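Local coordinates for Rep protein (Adeno-associated virus - 5, PDB 1M55) that probably nicks viral DNA at the replication origin as a metal-dependent endonuclease of the rolling-circle replication type, at residues A[47-50]-A[51-54]; A[56-59]-A[60-64]; A[81-85]-A[86-90]. All coordinates share one frame; numbering follows the deposited sequence.

Contact 1: A[47-50]-A[51-54]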
loop_
_atom_site.group_PDB
_atom_site.type_symbol
_atom_site.label_atom_id
_atom_site.label_comp_id
_atom_site.label_asym_id
_atom_site.label_seq_id
_atom_site.Cartn_x
_atom_site.Cartn_y
_atom_site.Cartn_z
ATOM N N LEU A 47 15.046 0.880 -11.211
ATOM C CA LEU A 47 14.519 -0.330 -10.580
ATOM C C LEU A 47 13.045 -0.208 -10.188
ATOM O O LEU A 47 12.447 -1.162 -9.686
ATOM C CB LEU A 47 15.359 -0.706 -9.355
ATOM C CG LEU A 47 16.818 -1.076 -9.641
ATOM C CD1 LEU A 47 17.547 -1.376 -8.337
ATOM C CD2 LEU A 47 16.867 -2.280 -10.579
ATOM N N VAL A 48 12.472 0.974 -10.391
ATOM C CA VAL A 48 11.067 1.217 -10.072
ATOM C C VAL A 48 10.229 0.950 -11.325
ATOM O O VAL A 48 10.526 1.479 -12.401
ATOM C CB VAL A 48 10.844 2.673 -9.604
ATOM C CG1 VAL A 48 9.362 2.930 -9.355
ATOM C CG2 VAL A 48 11.652 2.948 -8.334
ATOM N N GLU A 49 9.204 0.117 -11.188
ATOM C CA GLU A 49 8.325 -0.222 -12.303
ATOM C C GLU A 49 7.196 0.808 -12.349
ATOM O O GLU A 49 6.181 0.666 -11.664
ATOM C CB GLU A 49 7.771 -1.637 -12.121
ATOM C CG GLU A 49 8.850 -2.717 -11.985
ATOM C CD GLU A 49 9.803 -2.770 -13.169
ATOM O OE1 GLU A 49 9.390 -2.446 -14.304
ATOM O OE2 GLU A 49 10.976 -3.144 -12.963
ATOM N N GLN A 50 7.367 1.824 -13.190
ATOM C CA GLN A 50 6.405 2.916 -13.289
ATOM C C GLN A 50 4.943 2.605 -13.626
ATOM O O GLN A 50 4.038 3.174 -13.004
ATOM C CB GLN A 50 6.965 4.043 -14.163
ATOM C CG GLN A 50 8.180 4.730 -13.532
ATOM C CD GLN A 50 8.720 5.883 -14.366
ATOM O OE1 GLN A 50 7.957 6.717 -14.865
ATOM N NE2 GLN A 50 10.040 5.947 -14.506
ATOM N N PRO A 51 4.679 1.701 -14.590
ATOM C CA PRO A 51 3.274 1.405 -14.903
ATOM C C PRO A 51 2.538 0.850 -13.683
ATOM O O PRO A 51 1.416 1.267 -13.374
ATOM C CB PRO A 51 3.386 0.362 -16.015
ATOM C CG PRO A 51 4.649 0.760 -16.711
ATOM C CD PRO A 51 5.578 1.034 -15.548
ATOM N N GLN A 52 3.187 -0.069 -12.972
ATOM C CA GLN A 52 2.599 -0.662 -11.777
ATOM C C GLN A 52 2.479 0.377 -10.661
ATOM O O GLN A 52 1.486 0.403 -9.933
ATOM C CB GLN A 52 3.424 -1.863 -11.308
ATOM C CG GLN A 52 3.281 -3.107 -12.186
ATOM C CD GLN A 52 4.169 -3.100 -13.424
ATOM O OE1 GLN A 52 4.929 -2.163 -13.667
ATOM N NE2 GLN A 52 4.076 -4.162 -14.211
ATOM N N LEU A 53 3.484 1.239 -10.534
ATOM C CA LEU A 53 3.465 2.290 -9.519
ATOM C C LEU A 53 2.298 3.249 -9.773
ATOM O O LEU A 53 1.653 3.724 -8.835
ATOM C CB LEU A 53 4.789 3.056 -9.519
ATOM C CG LEU A 53 4.903 4.271 -8.594
ATOM C CD1 LEU A 53 4.591 3.897 -7.145
ATOM C CD2 LEU A 53 6.301 4.858 -8.721
ATOM N N THR A 54 2.022 3.518 -11.044
ATOM C CA THR A 54 0.927 4.405 -11.416
ATOM C C THR A 54 -0.403 3.845 -10.905
ATOM O O THR A 54 -1.210 4.578 -10.319
ATOM C CB THR A 54 0.900 4.621 -12.949
ATOM O OG1 THR A 54 2.107 5.293 -13.344
ATOM C CG2 THR A 54 -0.305 5.453 -13.368
HETATM O O HOH W 1 6.917 -2.131 -15.635
#
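The carbonyl oxygen of Q50 is gripped twice by T54. The backbone N of T54 lies 2.8 Å from Q50 O. The hydroxyl also donates to this oxygen, with OG1 2.9 Å from Q50 O. The two donors come from opposite faces of the carbonyl plane. The amide is tilted 22° from that plane, while the hydroxyl sits well above it. Chi1 of T54 is -64°, which sets OG1 beside its own backbone N and turns the hydroxyl back to the preceding turn. T54 OG1 also bonds to W35 NE1, so the buried hydroxyl has a partner on the loop as well. The amide oxygen of Q50 accepts a bond from W35 N.

E49 is the N-cap of helix 50-71, the long helix that packs on the antiparallel sheet of this Rep catalytic domain. Its carbonyl takes the first i to i+4 bond, with L53 N 3.0 Å from E49 O. The side chains of E49 and Q52 bend to each other beside F88. The chain of Q52 bends at chi2 (83°), and this carries OE1 to 3.3 Å from E49 CB. A water ties their polar ends together. It donates to E49 OE1 and to Q52 OE1, at 2.8 Å from each.

V48 and L53 form the apolar part. Their branches meet at an oblique angle, with V48 CG1 3.7 Å from L53 CD2. Both side chains also touch W164 of strand 162-167, and L53 reaches W166 on the same strand and F81 on strand 77-83.

Contact 2: A[56-59]-A[60-64]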
loop_
_atom_site.group_PDB
_atom_site.type_symbol
_atom_site.label_atom_id
_atom_site.label_comp_id
_atom_site.label_asym_id
_atom_site.label_seq_id
_atom_site.Cartn_x
_atom_site.Cartn_y
_atom_site.Cartn_z
ATOM N N ALA A 56 -0.702 1.587 -8.496
ATOM C CA ALA A 56 -0.550 1.528 -7.045
ATOM C C ALA A 56 -0.889 2.840 -6.341
ATOM O O ALA A 56 -1.613 2.841 -5.340
ATOM C CB ALA A 56 0.859 1.092 -6.684
ATOM N N ASP A 57 -0.387 3.958 -6.861
ATOM C CA ASP A 57 -0.669 5.244 -6.230
ATOM C C ASP A 57 -2.150 5.585 -6.284
ATOM O O ASP A 57 -2.695 6.136 -5.323
ATOM C CB ASP A 57 0.139 6.380 -6.859
ATOM C CG ASP A 57 0.005 7.688 -6.083
ATOM O OD1 ASP A 57 0.345 7.712 -4.880
ATOM O OD2 ASP A 57 -0.463 8.683 -6.670
ATOM N N ARG A 58 -2.801 5.273 -7.403
ATOM C CA ARG A 58 -4.221 5.564 -7.525
ATOM C C ARG A 58 -4.997 4.704 -6.532
ATOM O O ARG A 58 -5.919 5.190 -5.868
ATOM C CB ARG A 58 -4.717 5.330 -8.951
ATOM C CG ARG A 58 -6.159 5.787 -9.195
ATOM C CD ARG A 58 -6.369 7.266 -8.845
ATOM N NE ARG A 58 -5.415 8.142 -9.522
ATOM C CZ ARG A 58 -5.527 8.551 -10.781
ATOM N NH1 ARG A 58 -6.568 8.180 -11.521
ATOM N NH2 ARG A 58 -4.568 9.293 -11.319
ATOM N N ILE A 59 -4.612 3.436 -6.408
ATOM C CA ILE A 59 -5.266 2.535 -5.463
ATOM C C ILE A 59 -5.095 3.097 -4.050
ATOM O O ILE A 59 -6.060 3.187 -3.287
ATOM C CB ILE A 59 -4.653 1.111 -5.515
ATOM C CG1 ILE A 59 -5.049 0.411 -6.813
ATOM C CG2 ILE A 59 -5.104 0.279 -4.307
ATOM C CD1 ILE A 59 -4.407 -0.961 -6.977
ATOM N N ARG A 60 -3.866 3.479 -3.715
ATOM C CA ARG A 60 -3.565 4.028 -2.400
ATOM C C ARG A 60 -4.445 5.228 -2.060
ATOM O O ARG A 60 -5.068 5.265 -0.993
ATOM C CB ARG A 60 -2.094 4.441 -2.314
ATOM C CG ARG A 60 -1.754 5.130 -1.015
ATOM C CD ARG A 60 -0.407 5.793 -1.077
ATOM N NE ARG A 60 -0.351 6.932 -1.995
ATOM C CZ ARG A 60 -0.512 8.201 -1.625
ATOM N NH1 ARG A 60 -0.765 8.506 -0.355
ATOM N NH2 ARG A 60 -0.314 9.172 -2.504
ATOM N N ARG A 61 -4.500 6.207 -2.959
ATOM C CA ARG A 61 -5.309 7.396 -2.708
ATOM C C ARG A 61 -6.799 7.078 -2.593
ATOM O O ARG A 61 -7.462 7.526 -1.660
ATOM C CB ARG A 61 -5.060 8.456 -3.778
ATOM C CG ARG A 61 -3.642 9.013 -3.764
ATOM C CD ARG A 61 -3.449 10.015 -4.892
ATOM N NE ARG A 61 -2.068 10.482 -5.003
ATOM C CZ ARG A 61 -1.569 11.520 -4.339
ATOM N NH1 ARG A 61 -2.329 12.210 -3.501
ATOM N NH2 ARG A 61 -0.312 11.887 -4.539
ATOM N N VAL A 62 -7.329 6.291 -3.524
ATOM C CA VAL A 62 -8.746 5.940 -3.478
ATOM C C VAL A 62 -9.069 5.188 -2.178
ATOM O O VAL A 62 -10.087 5.457 -1.526
ATOM C CB VAL A 62 -9.170 5.108 -4.711
ATOM C CG1 VAL A 62 -10.587 4.569 -4.529
ATOM C CG2 VAL A 62 -9.095 5.979 -5.969
ATOM N N PHE A 63 -8.169 4.292 -1.783
ATOM C CA PHE A 63 -8.332 3.509 -0.564
ATOM C C PHE A 63 -8.388 4.444 0.641
ATOM O O PHE A 63 -9.317 4.374 1.447
ATOM C CB PHE A 63 -7.152 2.533 -0.413
ATOM C CG PHE A 63 -7.267 1.603 0.771
ATOM C CD1 PHE A 63 -7.591 0.264 0.583
ATOM C CD2 PHE A 63 -7.041 2.060 2.068
ATOM C CE1 PHE A 63 -7.692 -0.607 1.673
ATOM C CE2 PHE A 63 -7.139 1.200 3.160
ATOM C CZ PHE A 63 -7.465 -0.136 2.960
ATOM N N LEU A 64 -7.396 5.322 0.758
ATOM C CA LEU A 64 -7.325 6.247 1.884
ATOM C C LEU A 64 -8.498 7.207 1.980
ATOM O O LEU A 64 -9.006 7.455 3.071
ATOM C CB LEU A 64 -6.004 7.022 1.867
ATOM C CG LEU A 64 -4.762 6.153 2.108
ATOM C CD1 LEU A 64 -3.495 6.955 1.853
ATOM C CD2 LEU A 64 -4.780 5.583 3.519
HETATM O O HOH W 2 1.495 11.051 -6.915
#
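D57 meets R60 and R61 one turn further along the helix and accepts from both. From CB, its chain runs to CG anti to the backbone N (chi1 -172°), which carries the carboxylate along the helix towards the two arginines. CG lies 3.6 Å from R61 NE. At the tip the two oxygens divide the partners. OD1 belongs to R60, which grips it side-on with two nitrogens. R60 NH2 is 2.9 Å from D57 OD1 on the syn side, and R60 NE is 3.1 Å from D57 OD1 on the anti side. OD1 lies almost in the guanidinium plane, and the carboxylate is turned 32° from it. OD2 belongs to R61. R61 NE reaches D57 OD2 at 2.9 Å in a nearly straight bond, again on the syn side. Here the two flat groups stand almost perpendicular, 84° apart.

R60 NH2 sits 3.1 Å above the centre of the R61 guanidinium plane. The shared carboxylate probably offsets the like charges. A water donates to D57 OD2 and accepts from R61 NH2, closing a small ring beside the bridge. R60 also makes a cation-pi contact with W166.

Further along, the CD of R58 lies 4.2 Å from V62 CG2. I59 faces L90 of the sheet, while V62 and F63 touch helix 101-118. The backbone bonds are regular, as in F63 N to I59 O at 2.8 Å. This is an intrahelical i to i+3 and i to i+4 salt-bridge network within helix 50-71, a helix that packs on the sheet and against helix 101-118.

Contact 3: A[81-85]-A[86-90]. With ZN (zinc ion), chain C.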
loop_
_atom_site.group_PDB
_atom_site.type_symbol
_atom_site.label_atom_id
_atom_site.label_comp_id
_atom_site.label_asym_id
_atom_site.label_seq_id
_atom_site.Cartn_x
_atom_site.Cartn_y
_atom_site.Cartn_z
ATOM N N PHE A 81 4.761 0.072 -1.292
ATOM C CA PHE A 81 4.552 -0.655 -2.542
ATOM C C PHE A 81 5.765 -1.561 -2.773
ATOM O O PHE A 81 6.913 -1.095 -2.764
ATOM C CB PHE A 81 4.392 0.340 -3.700
ATOM C CG PHE A 81 4.071 -0.303 -5.022
ATOM C CD1 PHE A 81 4.695 0.131 -6.187
ATOM C CD2 PHE A 81 3.156 -1.351 -5.102
ATOM C CE1 PHE A 81 4.416 -0.474 -7.414
ATOM C CE2 PHE A 81 2.872 -1.959 -6.327
ATOM C CZ PHE A 81 3.506 -1.518 -7.482
ATOM N N GLU A 82 5.504 -2.845 -2.993
ATOM C CA GLU A 82 6.568 -3.823 -3.195
ATOM C C GLU A 82 6.350 -4.726 -4.402
ATOM O O GLU A 82 5.221 -4.937 -4.852
ATOM C CB GLU A 82 6.701 -4.721 -1.957
ATOM C CG GLU A 82 7.108 -4.002 -0.682
ATOM C CD GLU A 82 7.082 -4.904 0.537
ATOM O OE1 GLU A 82 6.862 -6.125 0.392
ATOM O OE2 GLU A 82 7.282 -4.392 1.652
ATOM N N LYS A 83 7.456 -5.259 -4.907
ATOM C CA LYS A 83 7.445 -6.193 -6.023
ATOM C C LYS A 83 7.730 -7.541 -5.357
ATOM O O LYS A 83 8.877 -7.843 -5.014
ATOM C CB LYS A 83 8.552 -5.838 -7.017
ATOM C CG LYS A 83 8.627 -6.738 -8.235
ATOM C CD LYS A 83 9.725 -6.263 -9.183
ATOM C CE LYS A 83 9.642 -6.958 -10.539
ATOM N NZ LYS A 83 9.812 -8.434 -10.434
ATOM N N GLY A 84 6.671 -8.288 -5.068
ATOM C CA GLY A 84 6.825 -9.581 -4.430
ATOM C C GLY A 84 7.223 -10.666 -5.408
ATOM O O GLY A 84 7.415 -10.405 -6.601
ATOM N N SER A 85 7.332 -11.895 -4.916
ATOM C CA SER A 85 7.704 -13.015 -5.769
ATOM C C SER A 85 6.606 -13.324 -6.789
ATOM O O SER A 85 6.897 -13.707 -7.925
ATOM C CB SER A 85 7.997 -14.249 -4.916
ATOM O OG SER A 85 7.004 -14.402 -3.915
ATOM N N GLU A 86 5.348 -13.145 -6.381
ATOM C CA GLU A 86 4.201 -13.407 -7.249
ATOM C C GLU A 86 3.436 -12.168 -7.699
ATOM O O GLU A 86 2.913 -12.134 -8.813
ATOM C CB GLU A 86 3.201 -14.352 -6.564
ATOM C CG GLU A 86 3.497 -15.841 -6.686
ATOM C CD GLU A 86 4.708 -16.268 -5.881
ATOM O OE1 GLU A 86 4.611 -16.315 -4.635
ATOM O OE2 GLU A 86 5.757 -16.552 -6.496
ATOM N N TYR A 87 3.333 -11.168 -6.829
ATOM C CA TYR A 87 2.566 -9.972 -7.167
ATOM C C TYR A 87 3.154 -8.669 -6.682
ATOM O O TYR A 87 3.882 -8.628 -5.690
ATOM C CB TYR A 87 1.178 -10.041 -6.519
ATOM C CG TYR A 87 0.359 -11.262 -6.838
ATOM C CD1 TYR A 87 0.393 -12.378 -6.009
ATOM C CD2 TYR A 87 -0.471 -11.291 -7.957
ATOM C CE1 TYR A 87 -0.383 -13.494 -6.283
ATOM C CE2 TYR A 87 -1.255 -12.405 -8.241
ATOM C CZ TYR A 87 -1.203 -13.500 -7.399
ATOM O OH TYR A 87 -1.978 -14.605 -7.657
ATOM N N PHE A 88 2.824 -7.600 -7.395
ATOM C CA PHE A 88 3.195 -6.264 -6.960
ATOM C C PHE A 88 2.080 -6.061 -5.934
ATOM O O PHE A 88 0.925 -6.438 -6.182
ATOM C CB PHE A 88 3.039 -5.255 -8.093
ATOM C CG PHE A 88 4.179 -5.255 -9.060
ATOM C CD1 PHE A 88 4.195 -6.130 -10.141
ATOM C CD2 PHE A 88 5.247 -4.377 -8.886
ATOM C CE1 PHE A 88 5.260 -6.131 -11.038
ATOM C CE2 PHE A 88 6.318 -4.367 -9.777
ATOM C CZ PHE A 88 6.324 -5.247 -10.857
ATOM N N HIS A 89 2.402 -5.509 -4.774
ATOM C CA HIS A 89 1.375 -5.342 -3.760
ATOM C C HIS A 89 1.673 -4.196 -2.821
ATOM O O HIS A 89 2.812 -3.731 -2.728
ATOM C CB HIS A 89 1.208 -6.643 -2.959
ATOM C CG HIS A 89 2.461 -7.091 -2.275
ATOM N ND1 HIS A 89 3.487 -7.762 -2.905
ATOM C CD2 HIS A 89 2.876 -6.897 -0.997
ATOM C CE1 HIS A 89 4.473 -7.940 -2.016
ATOM N NE2 HIS A 89 4.144 -7.431 -0.845
ATOM N N LEU A 90 0.634 -3.747 -2.134
ATOM C CA LEU A 90 0.741 -2.652 -1.186
ATOM C C LEU A 90 0.472 -3.112 0.237
ATOM O O LEU A 90 -0.520 -3.805 0.487
ATOM C CB LEU A 90 -0.299 -1.571 -1.511
ATOM C CG LEU A 90 -0.164 -0.753 -2.795
ATOM C CD1 LEU A 90 -1.523 -0.199 -3.192
ATOM C CD2 LEU A 90 0.854 0.358 -2.596
HETATM ZN ZN ZN C . 5.269 -7.365 0.869
#
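F81 forms a non-hydrogen-bonded antiparallel pair with L90, and its CB lies 3.7 Å from L90 CD2. Its ring lies near parallel to that of F88 but slid aside, with F81 CZ 3.6 Å from F88 CD2.

E82 pairs with H89 through two backbone bonds. On the face of the sheet opposite F81 and F88, E82 CB lies over the H89 ring. E82 OE1 binds the zinc ion at 2.1 Å, and H89 NE2 binds it too. H91 completes the protein ligands, while E82 OE2 bonds to K157 and Q80. H89 and H91 flank L90 in the HUH pattern of Rep nucleases, consistent with this being the active-site metal.

K83 runs alongside F88 and lays CG over one face of that ring, 3.7 Å from F88 CE2. The strand ends at K83, and G84 opens the turn. G84 N lies 2.9 Å from Y87 O, and H89 ND1 is also 2.9 Å from Y87 O. They reach this oxygen from opposite faces of its plane.

The ND1 bond to Y87 O is nearly straight (169°) and lies in the ring plane. It helps hold the H89 ring with NE2 turned to the zinc, and may make that nitrogen a better donor to the metal.

How the contacts relate
Contacts 1 and 2 lie in series on helix 50-71, the first at its N-terminal end and the second in its body. Contact 3 is the turn end of the hairpin of strands 77-83 and 88-95, on which this helix packs. Contact 2 is mostly buried, whereas contacts 1 and 3 are only partly buried. F81 joins all three, since its ring touches L53 and Q52 of contact 1 and A56 of contact 2. F88 packs on E49 and Q52, and L90 on I59. The chemistry differs with place: the first helical backbone bonds, a threonine hydroxyl and a water bridge at 47-54, charge pairing at 56-64, and metal binding at 81-90.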